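Local coordinates for protein nucleoporin nup120 (Schizosaccharomyces pombe, PDB 4GQ2) that serves as a structural constituent of the nuclear pore complex, one of the nucleoporins that build the pore and can dock passing transport factors, at residues 470-475 and 501-506; 416-421 and 494-499; 662-667 and 781-786; 529-534 and 787-792; 28-33 and 162-167. One frame throughout, in Å; residues are numbered along the deposited sequence.

Contact 1 of 5, residues 470-475 and 501-506; sequences AVLSSI and NEWERF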
# COMPACT_ATOMS: atom_id res chain seq x y z
N ALA A 470 -11.84 5.38 -10.13
CA ALA A 470 -12.18 5.84 -11.46
C ALA A 470 -11.60 4.88 -12.50
O ALA A 470 -12.26 4.57 -13.49
CB ALA A 470 -11.66 7.26 -11.67
N VAL A 471 -10.38 4.39 -12.25
CA VAL A 471 -9.75 3.40 -13.12
C VAL A 471 -10.57 2.12 -13.13
O VAL A 471 -10.95 1.66 -14.19
CB VAL A 471 -8.28 3.10 -12.71
CG1 VAL A 471 -7.77 1.84 -13.39
CG2 VAL A 471 -7.37 4.26 -13.08
N LEU A 472 -10.87 1.59 -11.94
CA LEU A 472 -11.65 0.36 -11.83
C LEU A 472 -13.03 0.54 -12.46
O LEU A 472 -13.49 -0.32 -13.22
CB LEU A 472 -11.79 -0.09 -10.37
CG LEU A 472 -12.55 -1.42 -10.15
CD1 LEU A 472 -12.09 -2.15 -8.90
CD2 LEU A 472 -14.06 -1.21 -10.10
N SER A 473 -13.68 1.64 -12.12
CA SER A 473 -15.02 1.93 -12.62
C SER A 473 -15.06 1.96 -14.14
O SER A 473 -15.96 1.38 -14.74
CB SER A 473 -15.53 3.26 -12.05
OG SER A 473 -16.77 3.60 -12.65
N SER A 474 -14.10 2.63 -14.76
CA SER A 474 -14.12 2.79 -16.20
C SER A 474 -13.81 1.49 -16.96
O SER A 474 -14.33 1.28 -18.05
CB SER A 474 -13.17 3.92 -16.63
OG SER A 474 -11.82 3.50 -16.53
N ILE A 475 -12.97 0.63 -16.38
CA ILE A 475 -12.72 -0.69 -16.95
C ILE A 475 -13.91 -1.64 -16.78
O ILE A 475 -14.31 -2.32 -17.73
CB ILE A 475 -11.43 -1.32 -16.39
CG1 ILE A 475 -10.24 -0.81 -17.18
CG2 ILE A 475 -11.47 -2.84 -16.47
CD1 ILE A 475 -8.98 -0.70 -16.37
N ASN A 501 -8.23 -8.95 -20.03
CA ASN A 501 -7.59 -8.34 -21.20
C ASN A 501 -7.71 -6.82 -21.23
O ASN A 501 -6.79 -6.13 -21.66
CB ASN A 501 -8.13 -8.94 -22.50
CG ASN A 501 -7.77 -10.41 -22.68
OD1 ASN A 501 -6.89 -10.94 -22.00
ND2 ASN A 501 -8.44 -11.06 -23.61
N GLU A 502 -8.85 -6.31 -20.79
CA GLU A 502 -9.01 -4.87 -20.69
C GLU A 502 -8.04 -4.28 -19.66
O GLU A 502 -7.37 -3.28 -19.92
CB GLU A 502 -10.46 -4.48 -20.38
CG GLU A 502 -10.76 -2.99 -20.52
CD GLU A 502 -10.61 -2.46 -21.94
OE1 GLU A 502 -10.97 -1.29 -22.17
OE2 GLU A 502 -10.14 -3.19 -22.84
N TRP A 503 -7.95 -4.91 -18.49
CA TRP A 503 -6.97 -4.49 -17.48
C TRP A 503 -5.58 -4.54 -18.04
O TRP A 503 -4.83 -3.58 -17.91
CB TRP A 503 -7.06 -5.37 -16.24
CG TRP A 503 -8.14 -4.98 -15.26
CD1 TRP A 503 -9.33 -5.65 -14.99
CD2 TRP A 503 -8.15 -3.82 -14.37
NE1 TRP A 503 -10.05 -4.99 -14.03
CE2 TRP A 503 -9.40 -3.89 -13.61
CE3 TRP A 503 -7.28 -2.76 -14.13
CZ2 TRP A 503 -9.75 -2.93 -12.67
CZ3 TRP A 503 -7.63 -1.81 -13.17
CH2 TRP A 503 -8.83 -1.89 -12.46
N GLU A 504 -5.24 -5.64 -18.71
CA GLU A 504 -3.94 -5.76 -19.36
C GLU A 504 -3.62 -4.63 -20.33
O GLU A 504 -2.52 -4.06 -20.28
CB GLU A 504 -3.80 -7.10 -20.08
CG GLU A 504 -2.43 -7.29 -20.71
CD GLU A 504 -2.11 -8.74 -20.97
OE1 GLU A 504 -2.91 -9.41 -21.65
OE2 GLU A 504 -1.04 -9.20 -20.51
N ARG A 505 -4.58 -4.28 -21.19
CA ARG A 505 -4.37 -3.20 -22.15
C ARG A 505 -4.09 -1.90 -21.43
O ARG A 505 -3.18 -1.15 -21.81
CB ARG A 505 -5.60 -3.01 -23.05
CG ARG A 505 -5.70 -4.01 -24.18
CD ARG A 505 -6.98 -3.82 -24.99
NE ARG A 505 -7.35 -5.08 -25.62
CZ ARG A 505 -8.38 -5.85 -25.25
NH1 ARG A 505 -9.20 -5.46 -24.27
NH2 ARG A 505 -8.60 -6.99 -25.88
N PHE A 506 -4.87 -1.63 -20.39
CA PHE A 506 -4.70 -0.42 -19.62
C PHE A 506 -3.31 -0.36 -18.98
O PHE A 506 -2.64 0.68 -19.05
CB PHE A 506 -5.79 -0.29 -18.55
CG PHE A 506 -5.78 1.02 -17.86
CD1 PHE A 506 -6.33 2.15 -18.47
CD2 PHE A 506 -5.19 1.16 -16.61
CE1 PHE A 506 -6.30 3.38 -17.83
CE2 PHE A 506 -5.16 2.39 -15.97
CZ PHE A 506 -5.71 3.50 -16.58

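Contact 2 of 5, residues 416-421 and 494-499; sequences SGDISE and EYKRLL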
# COMPACT_ATOMS: atom_id res chain seq x y z
N SER A 416 -6.01 -14.02 -2.81
CA SER A 416 -5.58 -12.67 -3.18
C SER A 416 -6.65 -11.89 -3.97
O SER A 416 -6.35 -10.91 -4.65
CB SER A 416 -4.27 -12.72 -3.97
OG SER A 416 -3.18 -13.07 -3.13
N GLY A 417 -7.90 -12.33 -3.86
CA GLY A 417 -9.01 -11.64 -4.52
C GLY A 417 -9.15 -11.97 -5.99
O GLY A 417 -8.52 -12.91 -6.49
N ASP A 418 -9.97 -11.20 -6.69
CA ASP A 418 -10.30 -11.49 -8.09
C ASP A 418 -9.53 -10.58 -9.06
O ASP A 418 -8.67 -9.81 -8.64
CB ASP A 418 -11.82 -11.39 -8.31
CG ASP A 418 -12.36 -12.41 -9.32
OD1 ASP A 418 -11.61 -12.87 -10.22
OD2 ASP A 418 -13.55 -12.76 -9.22
N ILE A 419 -9.86 -10.69 -10.35
CA ILE A 419 -9.12 -10.05 -11.44
C ILE A 419 -8.88 -8.56 -11.23
O ILE A 419 -7.75 -8.08 -11.35
CB ILE A 419 -9.83 -10.28 -12.80
CG1 ILE A 419 -9.88 -11.78 -13.11
CG2 ILE A 419 -9.12 -9.56 -13.94
CD1 ILE A 419 -10.78 -12.13 -14.27
N SER A 420 -9.94 -7.82 -10.91
CA SER A 420 -9.84 -6.37 -10.75
C SER A 420 -8.97 -5.97 -9.57
O SER A 420 -8.10 -5.12 -9.73
CB SER A 420 -11.22 -5.73 -10.67
OG SER A 420 -11.79 -5.70 -11.97
N GLU A 421 -9.20 -6.59 -8.41
CA GLU A 421 -8.36 -6.38 -7.23
C GLU A 421 -6.88 -6.56 -7.54
O GLU A 421 -6.06 -5.69 -7.21
CB GLU A 421 -8.75 -7.31 -6.09
CG GLU A 421 -10.15 -7.10 -5.55
CD GLU A 421 -10.77 -8.40 -5.07
OE1 GLU A 421 -11.51 -9.07 -5.85
OE2 GLU A 421 -10.50 -8.77 -3.91
N GLU A 494 -16.07 -16.24 -20.08
CA GLU A 494 -15.76 -15.21 -21.08
C GLU A 494 -15.66 -13.82 -20.48
O GLU A 494 -14.85 -12.99 -20.94
CB GLU A 494 -16.81 -15.17 -22.20
CG GLU A 494 -16.32 -15.69 -23.54
CD GLU A 494 -15.12 -14.93 -24.09
OE1 GLU A 494 -15.25 -13.74 -24.42
OE2 GLU A 494 -14.05 -15.55 -24.22
N TYR A 495 -16.50 -13.54 -19.50
CA TYR A 495 -16.44 -12.26 -18.81
C TYR A 495 -15.07 -12.07 -18.17
O TYR A 495 -14.41 -11.05 -18.38
CB TYR A 495 -17.55 -12.14 -17.77
CG TYR A 495 -17.51 -10.82 -17.03
CD1 TYR A 495 -17.86 -9.64 -17.67
CD2 TYR A 495 -17.09 -10.76 -15.70
CE1 TYR A 495 -17.81 -8.43 -17.00
CE2 TYR A 495 -17.04 -9.55 -15.03
CZ TYR A 495 -17.40 -8.39 -15.68
OH TYR A 495 -17.35 -7.19 -15.02
N LYS A 496 -14.63 -13.09 -17.41
CA LYS A 496 -13.33 -13.07 -16.76
C LYS A 496 -12.22 -12.77 -17.75
O LYS A 496 -11.42 -11.87 -17.52
CB LYS A 496 -13.07 -14.39 -16.02
CG LYS A 496 -13.98 -14.61 -14.82
CD LYS A 496 -13.77 -15.98 -14.20
CE LYS A 496 -14.84 -16.31 -13.18
NZ LYS A 496 -14.75 -15.47 -11.95
N ARG A 497 -12.20 -13.50 -18.86
CA ARG A 497 -11.15 -13.33 -19.88
C ARG A 497 -11.14 -11.92 -20.46
O ARG A 497 -10.07 -11.29 -20.59
CB ARG A 497 -11.30 -14.39 -20.98
CG ARG A 497 -10.14 -14.44 -21.97
CD ARG A 497 -10.41 -15.42 -23.11
NE ARG A 497 -11.52 -15.00 -23.97
CZ ARG A 497 -11.41 -14.14 -24.99
NH1 ARG A 497 -10.23 -13.60 -25.31
NH2 ARG A 497 -12.48 -13.82 -25.69
N LEU A 498 -12.32 -11.40 -20.80
CA LEU A 498 -12.41 -10.05 -21.39
C LEU A 498 -12.05 -8.97 -20.37
O LEU A 498 -11.37 -8.00 -20.71
CB LEU A 498 -13.80 -9.79 -21.99
CG LEU A 498 -14.26 -10.61 -23.21
CD1 LEU A 498 -15.73 -10.32 -23.47
CD2 LEU A 498 -13.43 -10.31 -24.46
N LEU A 499 -12.49 -9.13 -19.12
CA LEU A 499 -12.12 -8.21 -18.04
C LEU A 499 -10.59 -8.19 -17.85
O LEU A 499 -9.99 -7.12 -17.74
CB LEU A 499 -12.83 -8.58 -16.73
CG LEU A 499 -12.67 -7.68 -15.49
CD1 LEU A 499 -13.23 -6.28 -15.71
CD2 LEU A 499 -13.33 -8.31 -14.27
O HOH W 1 -14.96 -12.23 -12.10

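Contact 3 of 5, residues 662-667 and 781-786; sequences IYNHSA and ECFSES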
# COMPACT_ATOMS: atom_id res chain seq x y z
N ILE A 662 23.43 -1.63 13.15
CA ILE A 662 22.45 -0.67 13.64
C ILE A 662 23.10 0.70 13.71
O ILE A 662 24.18 0.87 14.27
CB ILE A 662 21.80 -1.11 14.98
CG1 ILE A 662 20.53 -0.29 15.26
CG2 ILE A 662 22.80 -1.03 16.14
CD1 ILE A 662 19.61 -0.87 16.31
N TYR A 663 22.45 1.68 13.08
CA TYR A 663 22.90 3.05 13.15
C TYR A 663 22.18 3.76 14.27
O TYR A 663 21.26 3.21 14.88
CB TYR A 663 22.71 3.75 11.81
CG TYR A 663 23.73 3.31 10.79
CD1 TYR A 663 24.96 3.95 10.68
CD2 TYR A 663 23.48 2.23 9.95
CE1 TYR A 663 25.91 3.54 9.76
CE2 TYR A 663 24.42 1.81 9.02
CZ TYR A 663 25.63 2.46 8.93
OH TYR A 663 26.56 2.05 8.01
N ASN A 664 22.63 4.98 14.57
CA ASN A 664 22.05 5.75 15.65
C ASN A 664 20.65 6.21 15.29
O ASN A 664 20.44 6.83 14.24
CB ASN A 664 22.96 6.93 15.98
CG ASN A 664 24.42 6.53 16.13
OD1 ASN A 664 25.22 6.70 15.21
ND2 ASN A 664 24.77 5.98 17.28
N HIS A 665 19.69 5.88 16.14
CA HIS A 665 18.33 6.39 16.02
C HIS A 665 18.35 7.88 16.20
O HIS A 665 19.07 8.39 17.06
CB HIS A 665 17.42 5.76 17.05
CG HIS A 665 16.00 6.25 16.98
ND1 HIS A 665 15.15 5.88 16.01
CD2 HIS A 665 15.29 7.12 17.81
CE1 HIS A 665 13.95 6.47 16.20
NE2 HIS A 665 14.04 7.23 17.30
N SER A 666 17.57 8.58 15.39
CA SER A 666 17.70 10.03 15.31
C SER A 666 16.60 10.84 15.95
O SER A 666 15.47 10.37 16.13
CB SER A 666 17.87 10.47 13.86
OG SER A 666 17.75 11.88 13.75
N ALA A 667 16.97 12.08 16.28
CA ALA A 667 16.05 13.14 16.65
C ALA A 667 16.45 14.40 15.85
O ALA A 667 17.61 14.80 15.86
CB ALA A 667 16.11 13.41 18.14
N GLU A 781 20.51 8.10 11.73
CA GLU A 781 21.67 8.76 11.17
C GLU A 781 22.94 8.05 11.59
O GLU A 781 22.96 7.35 12.60
CB GLU A 781 21.72 10.21 11.62
CG GLU A 781 20.82 11.12 10.81
CD GLU A 781 20.84 12.54 11.31
OE1 GLU A 781 21.36 13.41 10.58
OE2 GLU A 781 20.35 12.78 12.43
N CYS A 782 23.99 8.22 10.79
CA CYS A 782 25.33 7.77 11.14
C CYS A 782 26.03 8.95 11.80
O CYS A 782 26.40 9.91 11.12
CB CYS A 782 26.09 7.31 9.89
SG CYS A 782 27.72 6.60 10.23
N PHE A 783 26.20 8.88 13.12
CA PHE A 783 26.73 10.02 13.87
C PHE A 783 28.22 10.29 13.64
O PHE A 783 28.62 11.45 13.49
CB PHE A 783 26.41 9.90 15.38
CG PHE A 783 24.97 10.21 15.74
CD1 PHE A 783 24.14 10.90 14.86
CD2 PHE A 783 24.47 9.83 16.98
CE1 PHE A 783 22.82 11.18 15.20
CE2 PHE A 783 23.15 10.12 17.33
CZ PHE A 783 22.33 10.79 16.43
N SER A 784 29.02 9.23 13.59
CA SER A 784 30.47 9.38 13.43
C SER A 784 30.89 9.80 12.02
O SER A 784 31.85 10.56 11.85
CB SER A 784 31.21 8.10 13.84
OG SER A 784 30.76 6.98 13.10
N GLU A 785 30.16 9.32 11.01
CA GLU A 785 30.56 9.49 9.62
C GLU A 785 29.51 10.20 8.75
O GLU A 785 28.35 9.78 8.70
CB GLU A 785 30.95 8.14 9.01
CG GLU A 785 31.60 8.22 7.64
CD GLU A 785 32.83 9.11 7.61
OE1 GLU A 785 33.75 8.89 8.43
OE2 GLU A 785 32.88 10.02 6.76
N SER A 786 29.94 11.26 8.06
CA SER A 786 29.06 12.04 7.18
C SER A 786 28.83 11.38 5.82
O SER A 786 27.73 11.47 5.27
CB SER A 786 29.61 13.45 6.99
OG SER A 786 29.13 14.33 7.99

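Contact 4 of 5, residues 529-534 and 787-792; sequences NAVTYI and QISPLH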
# COMPACT_ATOMS: atom_id res chain seq x y z
N ASN A 529 24.44 15.97 1.55
CA ASN A 529 24.15 14.57 1.83
C ASN A 529 25.35 13.73 1.40
O ASN A 529 26.41 14.26 1.10
CB ASN A 529 22.89 14.13 1.08
CG ASN A 529 21.63 14.80 1.59
OD1 ASN A 529 21.27 14.64 2.76
ND2 ASN A 529 20.95 15.54 0.73
N ALA A 530 25.20 12.42 1.38
CA ALA A 530 26.24 11.56 0.84
C ALA A 530 25.93 11.20 -0.62
O ALA A 530 26.68 10.46 -1.26
CB ALA A 530 26.36 10.30 1.68
N VAL A 531 24.86 11.78 -1.15
CA VAL A 531 24.09 11.17 -2.24
C VAL A 531 24.28 11.76 -3.64
O VAL A 531 24.38 12.97 -3.81
CB VAL A 531 22.59 11.16 -1.87
CG1 VAL A 531 21.70 10.95 -3.09
CG2 VAL A 531 22.32 10.10 -0.82
N THR A 532 24.32 10.87 -4.63
CA THR A 532 24.27 11.29 -6.02
C THR A 532 22.88 11.05 -6.62
O THR A 532 22.41 9.91 -6.75
CB THR A 532 25.37 10.64 -6.90
OG1 THR A 532 24.93 10.59 -8.26
CG2 THR A 532 25.68 9.24 -6.43
N TYR A 533 22.22 12.16 -6.95
CA TYR A 533 20.90 12.14 -7.56
C TYR A 533 21.00 11.82 -9.04
O TYR A 533 21.92 12.26 -9.72
CB TYR A 533 20.24 13.51 -7.39
CG TYR A 533 19.81 13.84 -5.98
CD1 TYR A 533 20.71 14.38 -5.06
CD2 TYR A 533 18.49 13.64 -5.56
CE1 TYR A 533 20.32 14.69 -3.77
CE2 TYR A 533 18.10 13.94 -4.27
CZ TYR A 533 19.01 14.47 -3.38
OH TYR A 533 18.62 14.78 -2.09
N ILE A 534 20.05 11.03 -9.52
CA ILE A 534 19.92 10.70 -10.94
C ILE A 534 18.60 11.25 -11.42
O ILE A 534 17.55 10.89 -10.88
CB ILE A 534 19.93 9.17 -11.16
CG1 ILE A 534 21.22 8.55 -10.63
CG2 ILE A 534 19.74 8.85 -12.63
CD1 ILE A 534 21.08 7.08 -10.29
N GLN A 787 29.86 10.72 5.29
CA GLN A 787 29.81 10.09 3.96
C GLN A 787 28.75 8.97 3.82
O GLN A 787 28.59 8.39 2.74
CB GLN A 787 31.21 9.60 3.55
CG GLN A 787 32.19 10.72 3.20
CD GLN A 787 33.61 10.47 3.71
OE1 GLN A 787 34.08 9.33 3.74
NE2 GLN A 787 34.29 11.54 4.10
N ILE A 788 28.04 8.68 4.91
CA ILE A 788 26.85 7.83 4.88
C ILE A 788 25.60 8.70 5.08
O ILE A 788 25.53 9.46 6.05
CB ILE A 788 26.90 6.72 5.96
CG1 ILE A 788 28.07 5.76 5.68
CG2 ILE A 788 25.58 5.95 6.04
CD1 ILE A 788 28.57 5.03 6.91
N SER A 789 24.64 8.58 4.17
CA SER A 789 23.38 9.35 4.21
C SER A 789 22.36 8.74 5.17
O SER A 789 22.39 7.52 5.40
CB SER A 789 22.76 9.41 2.81
OG SER A 789 22.26 8.14 2.43
N PRO A 790 21.44 9.56 5.70
CA PRO A 790 20.36 9.05 6.56
C PRO A 790 19.45 8.06 5.84
O PRO A 790 18.72 7.31 6.49
CB PRO A 790 19.57 10.31 6.94
CG PRO A 790 19.90 11.30 5.87
CD PRO A 790 21.33 11.02 5.51
N LEU A 791 19.50 8.05 4.51
CA LEU A 791 18.76 7.08 3.72
C LEU A 791 19.23 5.65 4.01
O LEU A 791 18.44 4.82 4.46
CB LEU A 791 18.84 7.39 2.23
CG LEU A 791 18.29 6.34 1.26
CD1 LEU A 791 16.81 6.06 1.47
CD2 LEU A 791 18.56 6.80 -0.17
N HIS A 792 20.51 5.38 3.76
CA HIS A 792 21.10 4.07 4.04
C HIS A 792 20.97 3.66 5.49
O HIS A 792 20.76 2.48 5.80
CB HIS A 792 22.56 4.03 3.60
CG HIS A 792 23.22 2.69 3.82
ND1 HIS A 792 23.12 1.68 2.94
CD2 HIS A 792 23.97 2.20 4.89
CE1 HIS A 792 23.78 0.60 3.40
NE2 HIS A 792 24.30 0.92 4.60

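Contact 5 of 5, residues 28-33 and 162-167; sequences PALEND and CYRPIS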
# COMPACT_ATOMS: atom_id res chain seq x y z
N PRO A 28 5.72 37.79 -14.69
CA PRO A 28 5.10 38.98 -15.28
C PRO A 28 5.18 38.98 -16.80
O PRO A 28 6.23 38.64 -17.36
CB PRO A 28 5.93 40.13 -14.70
CG PRO A 28 6.42 39.61 -13.39
CD PRO A 28 6.70 38.15 -13.64
N ALA A 29 4.07 39.32 -17.46
CA ALA A 29 4.00 39.33 -18.93
C ALA A 29 4.73 40.53 -19.55
O ALA A 29 4.69 41.64 -19.01
CB ALA A 29 2.55 39.28 -19.39
N LEU A 30 5.40 40.29 -20.67
CA LEU A 30 6.10 41.33 -21.43
C LEU A 30 5.58 41.43 -22.86
O LEU A 30 4.73 40.63 -23.28
CB LEU A 30 7.62 41.11 -21.38
CG LEU A 30 8.42 41.93 -20.36
CD1 LEU A 30 8.05 41.62 -18.91
CD2 LEU A 30 9.91 41.72 -20.57
N GLU A 31 6.08 42.40 -23.63
CA GLU A 31 5.50 42.73 -24.93
C GLU A 31 5.80 41.71 -26.03
O GLU A 31 4.87 41.21 -26.68
CB GLU A 31 5.91 44.14 -25.36
CG GLU A 31 4.78 44.93 -26.01
CD GLU A 31 5.02 46.42 -25.98
OE1 GLU A 31 5.89 46.90 -26.75
OE2 GLU A 31 4.34 47.12 -25.20
N ASN A 32 7.08 41.41 -26.24
CA ASN A 32 7.49 40.35 -27.16
C ASN A 32 7.87 39.11 -26.35
O ASN A 32 9.05 38.78 -26.19
CB ASN A 32 8.63 40.82 -28.06
CG ASN A 32 8.24 42.02 -28.90
OD1 ASN A 32 7.27 41.98 -29.66
ND2 ASN A 32 9.00 43.11 -28.76
N ASP A 33 6.83 38.43 -25.87
CA ASP A 33 6.93 37.43 -24.80
C ASP A 33 7.85 36.21 -24.99
O ASP A 33 8.66 35.93 -24.11
CB ASP A 33 5.54 37.00 -24.33
CG ASP A 33 5.16 37.66 -23.04
OD1 ASP A 33 6.08 38.09 -22.30
OD2 ASP A 33 3.94 37.75 -22.76
N CYS A 162 12.25 40.62 -14.56
CA CYS A 162 12.47 40.28 -15.97
C CYS A 162 13.47 41.20 -16.64
O CYS A 162 13.40 42.42 -16.50
CB CYS A 162 11.15 40.32 -16.74
SG CYS A 162 9.83 39.44 -15.89
N TYR A 163 14.38 40.59 -17.39
CA TYR A 163 15.43 41.32 -18.09
C TYR A 163 15.47 40.93 -19.55
O TYR A 163 15.29 39.76 -19.89
CB TYR A 163 16.78 41.04 -17.45
CG TYR A 163 16.90 41.49 -16.02
CD1 TYR A 163 17.25 42.81 -15.70
CD2 TYR A 163 16.67 40.60 -14.97
CE1 TYR A 163 17.37 43.22 -14.38
CE2 TYR A 163 16.78 41.01 -13.65
CZ TYR A 163 17.13 42.32 -13.36
OH TYR A 163 17.25 42.73 -12.05
N ARG A 164 15.71 41.92 -20.41
CA ARG A 164 15.92 41.68 -21.84
C ARG A 164 17.31 42.17 -22.25
O ARG A 164 17.45 43.30 -22.72
CB ARG A 164 14.84 42.37 -22.67
CG ARG A 164 13.50 41.66 -22.67
CD ARG A 164 12.49 42.42 -23.51
NE ARG A 164 11.23 41.69 -23.64
CZ ARG A 164 10.15 42.17 -24.25
NH1 ARG A 164 10.15 43.38 -24.79
NH2 ARG A 164 9.05 41.43 -24.31
N PRO A 165 18.34 41.32 -22.07
CA PRO A 165 19.72 41.72 -22.35
C PRO A 165 19.90 42.03 -23.83
O PRO A 165 19.35 41.34 -24.68
CB PRO A 165 20.54 40.49 -21.95
CG PRO A 165 19.62 39.64 -21.15
CD PRO A 165 18.26 39.89 -21.72
N ILE A 166 20.67 43.08 -24.11
CA ILE A 166 20.85 43.57 -25.47
C ILE A 166 21.55 42.55 -26.36
O ILE A 166 21.14 42.33 -27.50
CB ILE A 166 21.54 44.96 -25.48
CG1 ILE A 166 20.55 46.02 -24.97
CG2 ILE A 166 22.04 45.32 -26.87
CD1 ILE A 166 21.20 47.26 -24.40
N SER A 167 22.56 41.88 -25.82
CA SER A 167 23.28 40.83 -26.55
C SER A 167 22.40 39.67 -27.04
O SER A 167 22.77 38.96 -27.97
CB SER A 167 24.45 40.30 -25.72
OG SER A 167 24.00 39.73 -24.50

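Contact 1 of 5, residues 470-475 and 501-506
Ile475 sets both its methyls, CG2 and CD1, over one face of the Trp503 indole. CG2, anti to its own backbone N, stands 3.7 Å from the centroid of the five-membered ring of Trp503 and 15° off the normal, a CH-pi contact, while Ile475 CD1 comes down over the six-membered ring, 3.5 Å from Trp503 CE3. The far corner of the indole reaches the other helix: Trp503 CZ3 is 3.7 Å from Val471 CG1, and CH2 meets the Leu472 backbone at CA. Helices 464-478 and 492-515, crossing at 131° here, belong to the helical block set between propeller strands 390-395 and 520-525. Val471 CG1 also meets Phe506 CE2 at 3.7 Å, so this one methyl touches both aromatic rings. The indole is fixed in rotation by a hydrogen bond from NE1 to Ser420, and Trp423 lies against it with parallel planes. An alanine in place of Trp503 would remove this bond and the platform under Ile475, and would probably loosen the packing of both helices.

Contact 2 of 5, residues 416-421 and 494-499
The first turn of helix 419-428 comes up to helix 492-515 with Ile419 nearest, its CA 7.4 Å from that of Lys496. The start of the turn is tied locally: Glu421 folds back so that OE1 accepts from Asp418 N at 2.8 Å, an N-H that points at the carboxylate from above its plane. Ile419 pushes its long branch across; CD1 rests 3.7 Å from Lys496 CB and 3.3 Å from Lys496 O, touching the helix backbone itself. Next to it Leu499, its CG anti to the backbone N, brings CD2 to 3.8 Å from Ser420 OG, a hydroxyl whose hydrogen-bond partner is Trp503. The Lys496 chain runs extended, then bends at its last torsion, leaving NZ 4.0 Å from Asp418 OD2. One water bridges them, accepting from Lys496 NZ and donating to Asp418 OD2, each at 3.3 Å. The opposite charges, too far apart for a salt bridge and linked by a water at their side, would probably both stay ionised and attract each other at short range, while their direct hydrogen bonds go to the water and to the chain of another protein.

Contact 3 of 5, residues 662-667 and 781-786
A minimal two-stranded antiparallel sheet, strands 664-665 and 780-781, joins two distant parts of the helical region at the surface. Asn664 and Glu781 form a hydrogen-bonded pair in it: Glu781 N donates to Asn664 O at 2.8 Å, nearly along the C=O axis. The Asn664 side chain carries the bonding two residues further, since OD1 accepts from Phe783 N at 3.2 Å. With that bond made, the amide lies stacked on the Phe783 ring, the planes only 5° apart, with Asn664 CB 3.6 Å from the ring centroid over its face. An alanine in place of Asn664 would lose the OD1 acceptor and the stacked amide, and would probably leave the backbone at Phe783 and its ring less firmly held. Further along, the extended Glu781 side chain reaches Ser666, whose OG donates to OE2 at 3.1 Å. Ser666 also shares backbone hydrogen bonds with Tyr779. Tyr663 leans on helix 790-803 through Ala793 and Ile796, and Cys782 meets the rim of its ring, SG lying near the ring plane 3.6 Å from Tyr663 CE1.

Contact 4 of 5, residues 529-534 and 787-792
No hydrogen bond runs between residues 529-534 and 787-792; they meet by van der Waals packing of small groups. The closest of these touches sets a methyl on a carbonyl: Ala530 CB lies 3.1 Å from Gln787 O, a snug fit of carbon on oxygen. The same Ala530 methyl meets Ser789 CB at 3.9 Å, so it rests against the backbone from Gln787 to Ser789. A second carbon-carbon touch comes from Val531, whose CG2, anti to the carbonyl carbon, stands 3.7 Å from Ser789 CB. Its other methyl, CG1, lies over one face of the Tyr533 ring, two residues on. Polar bonding goes to partners beyond the pair: Asn529 ND2 donates to Asp526 OD2, and Tyr533 OH bonds to Val89 O. Ser789 holds the N-cap position of helix 790-803, with Pro790 starting the first turn. In this way the approach to propeller strand 532-536 abuts the start of that helix, where Leu791 packs on Phe542 of strand 539-544 and on Ser677 and Val678 of helix 672-703.

Contact 5 of 5, residues 28-33 and 162-167
The tight part of this surface contact is the end of Arg164, pushed into the turn of residues 30-33; the loose part is the stretch beside Cys162, where the touches are longer. Arg164 stands straight out, its chain extended from CG to NE, and meets Leu30 tip to tip. Leu30 CD2 covers one face of the guanidinium, 3.3 Å from Arg164 NE, while Leu30 CB is 3.3 Å from Arg164 NH2. Beyond the leucine, Asn32 N lies at the guanidinium edge, 2.8 Å from Arg164 NH2, and Glu31 N is 3.2 Å from the same nitrogen. These are donors facing a donor, so the closeness is crowding and no hydrogen bond. Toward the other end Leu30 CD1 rests 4.0 Å from Cys162 CB, and Cys162 SG lies 4.1 Å from Pro28 CD, a loose apolar touch at the surface. Cys162 belongs to strand 160-163, the edge of a four-stranded propeller sheet beside strand 138-143; the loop follows strand 21-26 of another sheet. Asp33 closes the turn, its OD1 accepting from Leu30 N at 2.8 Å. With Asp33 OD1 still 4.9 Å from Arg164 NH2 and Glu31 farther off, the acidic groups of the loop would probably act on the positive charge at a distance, while close contact comes from Leu30 over the guanidinium.

How the contacts relate
From the N terminus, contact 5 closes first, tying the loop after strand 21-26 to edge strand 160-163 across a loop that ends long before the others begin. Contact 2 opens at 416-421, contact 1 at 470-475; contact 2 then closes at 494-499 and contact 1 at 501-506, so the two cross. They bind helices 419-428 and 464-478 to helix 492-515, their centres 11 Å apart. Contact 4 opens at 529-534 and closes only at 787-792, joining the propeller to helix 790-803. Contact 3, nested within that loop, joins strand 664-665 to the segment leading into helix 790-803 and touches contact 4, Ile788 packing on both Tyr663 and Cys782.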